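Local coordinates for bifunctional pinoresinol-lariciresinol reductase 1 (Thuja plicata, PDB 1QYD), which catalyses two successive NADPH-dependent reductions in lignan biosynthesis, from pinoresinol to lariciresinol and from (-)-lariciresinol to (+)-secoisolariciresinol, at residues R143-A147 / A148-Y152; N225-Q229 / K230-Q234; K261-E264 / E265-R269. All coordinates share one frame; numbering follows the deposited sequence.

Contact 1. Residues R143-A147 / A148-Y152; sequences RAIEA and ASIPY
Ile145 brings its CG2 methyl obliquely against the Tyr152 ring, 3.4 Å from Tyr152 CD1. The first torsion of Ile145 explains the approach: chi1 of -86° puts CG2 anti to the backbone N, on the side that the returning chain passes. Ile150 also meets this methyl, with its CB 3.9 Å from Ile145 CG2. Further out along the ring, Glu146 runs at about a right angle to Tyr152 and brings its CG to 3.2 Å from Tyr152 OH. The backbone bonds beneath these side chains are all weak by their lengths or angles. Ala148 N points almost straight at Ala144 O (3.4 Å, 170°), which keeps the alpha-helical spacing. Ile150 N then reaches back to Ile145 O at 3.5 Å, and Ser149 N to Glu146 O at 3.2 Å. Together with the positive phi of Ser149, this 6-to-1 and 5-to-2 pairing fits a Schellman motif at the C-terminal end of helix 133-147, which turns the chain toward strand 154-156. Ile145 and Ile150 both pack on Val100 of helix 96-105 and on Phe112 of strand 111-113, in the parallel sheet of the Rossmann-type fold. The Tyr152 ring stacks with Tyr154, whose OH hydrogen-bonds Glu146 OE1, while Glu146 OE2 lies 2.8 Å from Arg143 NH1, a salt bridge of charges alone with the oxygen well out of the guanidinium plane.

Contact 2. Residues N225-Q229 / K230-Q234; sequences NILSQ and KEVIQ
Glu231 folds back on Ser228 to close a capping box at the N-terminus of helix 229-241, just after strand 226-228. Its chi1 of -61° sets CG beside its own backbone N, and the extended chain beyond carries the carboxylate back to the strand. CB lies 3.7 Å from Ser228 OG, and CG comes closer to the same OG, at 3.1 Å. CD next comes up to Leu227 CD2, where the Glu231 and Leu227 side chains cross at about a right angle. At the tip, OE1 accepts twice: from Ser228 N at 3.0 Å, nearly straight at 170°, and from Ser228 OG at 2.9 Å. Both donors meet OE1 on its anti side but from opposite faces of the carboxylate plane, a grip that should resist rotation about CG-CD. Lys191 NZ adds a salt bridge to OE1, which probably favours the ionised carboxylate. The reciprocal half of the box is weaker, with Glu231 N 3.5 Å from Ser228 OG. Deeper in the helix, Ile233 N bonds Gln229 O at 3.1 Å, the one backbone-to-backbone bond across the junction that is not weak. The axes of strand 226-228 and of the helical segment 230-234 stand 94° apart, and inside that corner Leu227 CB meets Val232 CG2 at 4.1 Å, while OE2 of Glu231 rests 3.8 Å from Leu227 CD2.

Contact 3. Residues K261-E264 / E265-R269; sequences KSYE and EKIVR
Tyr263 and Ile267 cross at a slant, with the CD1 methyl of Ile267 3.4 Å from Tyr263 CD2. The same methyl also has Glu264 OE1 at 3.7 Å, off to another side from the ring. Lys266 runs differently, alongside the backbone of the preceding loop: its CG lies 3.6 Å from Tyr263 N, and a bend at chi4 (-78°) turns NZ to 2.9 Å from Ser262 N. Those two nitrogens are both donors and do not bond; NZ instead makes weak hydrogen bonds to the carbonyls of Met258 and Lys259. Replacing Lys266 with a methionine would probably leave these two carbonyls without their charged mate and the loop less firmly tied to helix 252-258. Across the turn, the Lys261 side chain slants past that of Arg269, with Lys261 CG 4.0 Å from Arg269 NH1. Lys261 NZ turns off to Asp257 O. The one backbone bond across the junction, Glu265 N to Ser262 O at 3.4 Å, is weak, and the position of Glu265 N is less sure. Tyr263 also meets the ring of His91 of the second subunit, their planes at about 35°, which places this loop at the dimer contact. The whole turn thus bridges helix 252-258 to the weakly bonded helix 265-268, with helix 272-275 following.

How the contacts relate
The three contacts follow one another along the chain, and none touches another. Contacts 1 and 2 lie on opposite sides of the chain's centre, about 36 Å apart between centres. Also between centres, contact 3 is about 31 Å from contact 1 and about 24 Å from contact 2, the last pair coming within about 12 Å at their nearest atoms. Contact 1 ends the helix that carries Lys138, the inferred proton acceptor, whose side chain is about 9 Å from that of Ile145. Contact 3 borders His271, inferred to bind substrate, about 5 Å from Val268 between side chains. Contact 2 lies away from the catalytic, substrate and cofactor residues.

Contact 1. Residues R143-A147 / A148-Y152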
loop_
_atom_site.group_PDB
_atom_site.type_symbol
_atom_site.label_atom_id
_atom_site.label_comp_id
_atom_site.label_asym_id
_atom_site.label_seq_id
_atom_site.Cartn_x
_atom_site.Cartn_y
_atom_site.Cartn_z
ATOM N N ARG A 143 -16.888 -4.859 0.042
ATOM C CA ARG A 143 -17.375 -5.823 1.017
ATOM C C ARG A 143 -17.762 -5.244 2.375
ATOM O O ARG A 143 -18.515 -5.893 3.097
ATOM C CB ARG A 143 -16.320 -6.887 1.221
ATOM C CG ARG A 143 -16.817 -8.228 0.764
ATOM C CD ARG A 143 -16.182 -8.686 -0.545
ATOM N NE ARG A 143 -16.436 -7.775 -1.650
ATOM C CZ ARG A 143 -17.603 -7.733 -2.316
ATOM N NH1 ARG A 143 -18.612 -8.554 -2.006
ATOM N NH2 ARG A 143 -17.812 -6.792 -3.247
ATOM N N ALA A 144 -17.211 -4.062 2.747
ATOM C CA ALA A 144 -17.501 -3.287 3.961
ATOM C C ALA A 144 -18.739 -2.419 3.811
ATOM O O ALA A 144 -19.425 -2.140 4.777
ATOM C CB ALA A 144 -16.372 -2.349 4.299
ATOM N N ILE A 145 -19.042 -1.948 2.606
ATOM C CA ILE A 145 -20.247 -1.214 2.283
ATOM C C ILE A 145 -21.382 -2.182 2.525
ATOM O O ILE A 145 -22.152 -1.917 3.432
ATOM C CB ILE A 145 -20.194 -0.760 0.801
ATOM C CG1 ILE A 145 -19.455 0.537 0.779
ATOM C CG2 ILE A 145 -21.565 -0.577 0.154
ATOM C CD1 ILE A 145 -19.363 0.994 -0.673
ATOM N N GLU A 146 -21.468 -3.304 1.787
ATOM C CA GLU A 146 -22.524 -4.308 1.903
ATOM C C GLU A 146 -22.669 -4.905 3.292
ATOM O O GLU A 146 -23.788 -5.252 3.646
ATOM C CB GLU A 146 -22.302 -5.478 0.992
ATOM C CG GLU A 146 -21.922 -5.143 -0.432
ATOM C CD GLU A 146 -20.810 -5.987 -1.032
ATOM O OE1 GLU A 146 -20.298 -5.584 -2.067
ATOM O OE2 GLU A 146 -20.429 -7.013 -0.477
ATOM N N ALA A 147 -21.595 -5.040 4.083
ATOM C CA ALA A 147 -21.652 -5.524 5.452
ATOM C C ALA A 147 -22.564 -4.666 6.316
ATOM O O ALA A 147 -23.539 -5.138 6.920
ATOM C CB ALA A 147 -20.282 -5.501 6.069
ATOM N N ALA A 148 -22.236 -3.363 6.294
ATOM C CA ALA A 148 -22.968 -2.287 6.961
ATOM C C ALA A 148 -24.284 -1.879 6.262
ATOM O O ALA A 148 -24.950 -0.904 6.640
ATOM C CB ALA A 148 -22.014 -1.106 7.049
ATOM N N SER A 149 -24.708 -2.676 5.257
ATOM C CA SER A 149 -25.903 -2.521 4.406
ATOM C C SER A 149 -26.328 -1.094 4.004
ATOM O O SER A 149 -27.403 -0.554 4.282
ATOM C CB SER A 149 -27.072 -3.294 5.086
ATOM O OG SER A 149 -26.722 -4.675 5.179
ATOM N N ILE A 150 -25.337 -0.502 3.326
ATOM C CA ILE A 150 -25.416 0.812 2.707
ATOM C C ILE A 150 -26.138 0.591 1.378
ATOM O O ILE A 150 -26.109 -0.534 0.867
ATOM C CB ILE A 150 -23.940 1.329 2.570
ATOM C CG1 ILE A 150 -23.420 1.631 3.983
ATOM C CG2 ILE A 150 -23.835 2.569 1.689
ATOM C CD1 ILE A 150 -21.984 2.171 4.114
ATOM N N PRO A 151 -26.855 1.559 0.801
ATOM C CA PRO A 151 -27.407 1.486 -0.543
ATOM C C PRO A 151 -26.397 1.841 -1.616
ATOM O O PRO A 151 -26.068 3.011 -1.756
ATOM C CB PRO A 151 -28.563 2.427 -0.508
ATOM C CG PRO A 151 -28.789 2.675 0.956
ATOM C CD PRO A 151 -27.398 2.705 1.497
ATOM N N TYR A 152 -25.916 0.864 -2.396
ATOM C CA TYR A 152 -24.872 1.050 -3.430
ATOM C C TYR A 152 -25.199 0.887 -4.917
ATOM O O TYR A 152 -26.199 0.325 -5.370
ATOM C CB TYR A 152 -23.652 0.122 -3.166
ATOM C CG TYR A 152 -23.970 -1.320 -2.780
ATOM C CD1 TYR A 152 -24.351 -1.570 -1.462
ATOM C CD2 TYR A 152 -23.895 -2.389 -3.681
ATOM C CE1 TYR A 152 -24.662 -2.865 -1.035
ATOM C CE2 TYR A 152 -24.202 -3.694 -3.262
ATOM C CZ TYR A 152 -24.590 -3.927 -1.934
ATOM O OH TYR A 152 -24.930 -5.197 -1.458
#

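Contact 2. Residues N225-Q229 / K230-Q234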
loop_
_atom_site.group_PDB
_atom_site.type_symbol
_atom_site.label_atom_id
_atom_site.label_comp_id
_atom_site.label_asym_id
_atom_site.label_seq_id
_atom_site.Cartn_x
_atom_site.Cartn_y
_atom_site.Cartn_z
ATOM N N ASN A 225 -19.192 1.692 -29.001
ATOM C CA ASN A 225 -17.828 1.746 -28.554
ATOM C C ASN A 225 -17.379 0.428 -27.979
ATOM O O ASN A 225 -16.494 0.451 -27.127
ATOM C CB ASN A 225 -17.658 2.823 -27.510
ATOM C CG ASN A 225 -18.141 4.209 -27.911
ATOM O OD1 ASN A 225 -18.863 4.402 -28.901
ATOM N ND2 ASN A 225 -17.738 5.190 -27.091
ATOM N N ILE A 226 -17.936 -0.754 -28.353
ATOM C CA ILE A 226 -17.325 -2.015 -27.896
ATOM C C ILE A 226 -16.362 -2.447 -29.015
ATOM O O ILE A 226 -16.597 -3.291 -29.902
ATOM C CB ILE A 226 -18.365 -3.108 -27.666
ATOM C CG1 ILE A 226 -19.453 -2.670 -26.687
ATOM C CG2 ILE A 226 -17.585 -4.318 -27.143
ATOM C CD1 ILE A 226 -20.787 -3.432 -26.760
ATOM N N LEU A 227 -15.202 -1.801 -28.906
ATOM C CA LEU A 227 -14.199 -1.894 -29.928
ATOM C C LEU A 227 -12.866 -2.432 -29.473
ATOM O O LEU A 227 -12.371 -2.205 -28.369
ATOM C CB LEU A 227 -14.035 -0.518 -30.516
ATOM C CG LEU A 227 -15.270 0.166 -31.024
ATOM C CD1 LEU A 227 -14.978 1.611 -31.313
ATOM C CD2 LEU A 227 -15.760 -0.579 -32.211
ATOM N N SER A 228 -12.303 -3.176 -30.418
ATOM C CA SER A 228 -10.993 -3.749 -30.239
ATOM C C SER A 228 -9.941 -2.659 -30.361
ATOM O O SER A 228 -10.266 -1.518 -30.694
ATOM C CB SER A 228 -10.779 -4.864 -31.291
ATOM O OG SER A 228 -10.812 -4.545 -32.686
ATOM N N GLN A 229 -8.681 -3.016 -30.080
ATOM C CA GLN A 229 -7.563 -2.080 -30.128
ATOM C C GLN A 229 -7.282 -1.499 -31.495
ATOM O O GLN A 229 -7.120 -0.296 -31.653
ATOM C CB GLN A 229 -6.287 -2.739 -29.664
ATOM C CG GLN A 229 -5.162 -1.698 -29.572
ATOM C CD GLN A 229 -3.856 -2.340 -29.182
ATOM O OE1 GLN A 229 -3.742 -3.556 -29.000
ATOM N NE2 GLN A 229 -2.853 -1.482 -29.067
ATOM N N LYS A 230 -7.189 -2.447 -32.427
ATOM C CA LYS A 230 -6.969 -2.247 -33.835
ATOM C C LYS A 230 -8.120 -1.426 -34.401
ATOM O O LYS A 230 -7.873 -0.514 -35.184
ATOM C CB LYS A 230 -6.860 -3.659 -34.393
ATOM C CG LYS A 230 -6.450 -4.051 -35.809
ATOM C CD LYS A 230 -6.547 -5.600 -35.846
ATOM C CE LYS A 230 -6.299 -6.238 -37.238
ATOM N NZ LYS A 230 -6.730 -7.632 -37.352
ATOM N N GLU A 231 -9.379 -1.658 -34.047
ATOM C CA GLU A 231 -10.436 -0.837 -34.593
ATOM C C GLU A 231 -10.466 0.585 -34.136
ATOM O O GLU A 231 -11.124 1.363 -34.821
ATOM C CB GLU A 231 -11.784 -1.327 -34.270
ATOM C CG GLU A 231 -12.099 -2.702 -34.799
ATOM C CD GLU A 231 -13.449 -3.091 -34.248
ATOM O OE1 GLU A 231 -13.507 -3.557 -33.109
ATOM O OE2 GLU A 231 -14.436 -2.883 -34.950
ATOM N N VAL A 232 -9.869 0.934 -32.980
ATOM C CA VAL A 232 -9.728 2.334 -32.545
ATOM C C VAL A 232 -8.521 2.960 -33.270
ATOM O O VAL A 232 -8.517 4.157 -33.573
ATOM C CB VAL A 232 -9.536 2.429 -30.987
ATOM C CG1 VAL A 232 -9.122 3.834 -30.455
ATOM C CG2 VAL A 232 -10.887 2.042 -30.407
ATOM N N ILE A 233 -7.492 2.152 -33.576
ATOM C CA ILE A 233 -6.381 2.596 -34.384
ATOM C C ILE A 233 -6.958 2.916 -35.726
ATOM O O ILE A 233 -6.532 3.897 -36.313
ATOM C CB ILE A 233 -5.328 1.541 -34.584
ATOM C CG1 ILE A 233 -4.790 1.063 -33.244
ATOM C CG2 ILE A 233 -4.223 2.146 -35.426
ATOM C CD1 ILE A 233 -3.546 0.146 -33.154
ATOM N N GLN A 234 -7.951 2.142 -36.171
ATOM C CA GLN A 234 -8.585 2.336 -37.464
ATOM C C GLN A 234 -9.469 3.545 -37.656
ATOM O O GLN A 234 -9.615 3.992 -38.802
ATOM C CB GLN A 234 -9.396 1.136 -37.821
ATOM C CG GLN A 234 -8.523 0.067 -38.448
ATOM C CD GLN A 234 -9.305 -1.195 -38.753
ATOM O OE1 GLN A 234 -8.805 -2.305 -38.568
ATOM N NE2 GLN A 234 -10.555 -1.062 -39.209
#

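Contact 3. Residues K261-E264 / E265-R269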
loop_
_atom_site.group_PDB
_atom_site.type_symbol
_atom_site.label_atom_id
_atom_site.label_comp_id
_atom_site.label_asym_id
_atom_site.label_seq_id
_atom_site.Cartn_x
_atom_site.Cartn_y
_atom_site.Cartn_z
ATOM N N LYS A 261 10.377 -4.339 -14.570
ATOM C CA LYS A 261 10.441 -2.872 -14.783
ATOM C C LYS A 261 9.840 -1.962 -13.681
ATOM O O LYS A 261 9.597 -0.758 -13.868
ATOM C CB LYS A 261 9.759 -2.513 -16.144
ATOM C CG LYS A 261 10.565 -2.484 -17.452
ATOM C CD LYS A 261 11.231 -3.814 -17.858
ATOM C CE LYS A 261 12.553 -4.196 -17.149
ATOM N NZ LYS A 261 12.754 -5.639 -17.150
ATOM N N SER A 262 9.605 -2.577 -12.504
ATOM C CA SER A 262 9.101 -2.010 -11.238
ATOM C C SER A 262 7.872 -1.111 -11.214
ATOM O O SER A 262 7.729 -0.193 -12.018
ATOM C CB SER A 262 10.240 -1.251 -10.526
ATOM O OG SER A 262 10.017 -1.133 -9.120
ATOM N N TYR A 263 7.037 -1.474 -10.220
ATOM C CA TYR A 263 5.782 -0.876 -9.767
ATOM C C TYR A 263 5.395 0.438 -10.399
ATOM O O TYR A 263 6.231 1.296 -10.676
ATOM C CB TYR A 263 5.857 -0.664 -8.280
ATOM C CG TYR A 263 4.893 -1.437 -7.396
ATOM C CD1 TYR A 263 5.331 -2.552 -6.660
ATOM C CD2 TYR A 263 3.592 -0.971 -7.234
ATOM C CE1 TYR A 263 4.482 -3.191 -5.752
ATOM C CE2 TYR A 263 2.724 -1.603 -6.329
ATOM C CZ TYR A 263 3.182 -2.703 -5.593
ATOM O OH TYR A 263 2.334 -3.282 -4.668
ATOM N N GLU A 264 4.098 0.623 -10.581
ATOM C CA GLU A 264 3.519 1.758 -11.301
ATOM C C GLU A 264 3.714 1.592 -12.794
ATOM O O GLU A 264 2.914 2.112 -13.571
ATOM C CB GLU A 264 4.115 3.146 -10.926
ATOM C CG GLU A 264 3.650 3.803 -9.619
ATOM C CD GLU A 264 2.227 4.355 -9.664
ATOM O OE1 GLU A 264 1.298 3.568 -9.456
ATOM O OE2 GLU A 264 2.049 5.559 -9.899
ATOM N N GLU A 265 4.771 0.869 -13.193
ATOM C CA GLU A 265 5.121 0.588 -14.587
ATOM C C GLU A 265 4.653 -0.816 -14.905
ATOM O O GLU A 265 4.274 -1.060 -16.044
ATOM C CB GLU A 265 6.637 0.701 -14.776
ATOM C CG GLU A 265 7.185 1.058 -16.167
ATOM C CD GLU A 265 8.455 1.922 -16.140
ATOM O OE1 GLU A 265 8.638 2.697 -17.077
ATOM O OE2 GLU A 265 9.246 1.836 -15.193
ATOM N N LYS A 266 4.704 -1.743 -13.941
ATOM C CA LYS A 266 4.077 -3.021 -14.167
ATOM C C LYS A 266 2.707 -3.102 -13.509
ATOM O O LYS A 266 2.140 -4.183 -13.388
ATOM C CB LYS A 266 4.945 -4.154 -13.664
ATOM C CG LYS A 266 5.630 -4.017 -12.344
ATOM C CD LYS A 266 6.058 -5.423 -11.988
ATOM C CE LYS A 266 7.210 -5.414 -10.989
ATOM N NZ LYS A 266 8.470 -5.123 -11.662
ATOM N N ILE A 267 2.151 -1.974 -13.041
ATOM C CA ILE A 267 0.768 -1.904 -12.564
ATOM C C ILE A 267 -0.010 -1.493 -13.795
ATOM O O ILE A 267 -1.035 -2.102 -14.073
ATOM C CB ILE A 267 0.511 -0.822 -11.476
ATOM C CG1 ILE A 267 1.111 -1.248 -10.166
ATOM C CG2 ILE A 267 -0.995 -0.622 -11.248
ATOM C CD1 ILE A 267 0.916 -0.119 -9.130
ATOM N N VAL A 268 0.447 -0.475 -14.535
ATOM C CA VAL A 268 -0.231 -0.044 -15.752
ATOM C C VAL A 268 -0.165 -1.114 -16.822
ATOM O O VAL A 268 -1.119 -1.291 -17.575
ATOM C CB VAL A 268 0.365 1.298 -16.312
ATOM C CG1 VAL A 268 0.209 2.327 -15.190
ATOM C CG2 VAL A 268 1.821 1.191 -16.785
ATOM N N ARG A 269 0.979 -1.805 -16.891
ATOM C CA ARG A 269 1.107 -3.018 -17.688
ATOM C C ARG A 269 0.490 -4.077 -16.772
ATOM O O ARG A 269 0.744 -4.019 -15.575
ATOM C CB ARG A 269 2.598 -3.311 -17.988
ATOM C CG ARG A 269 3.212 -2.317 -18.997
ATOM C CD ARG A 269 4.642 -2.597 -19.450
ATOM N NE ARG A 269 5.155 -1.459 -20.227
ATOM C CZ ARG A 269 6.326 -0.841 -19.958
ATOM N NH1 ARG A 269 7.133 -1.230 -18.961
ATOM N NH2 ARG A 269 6.679 0.258 -20.624
#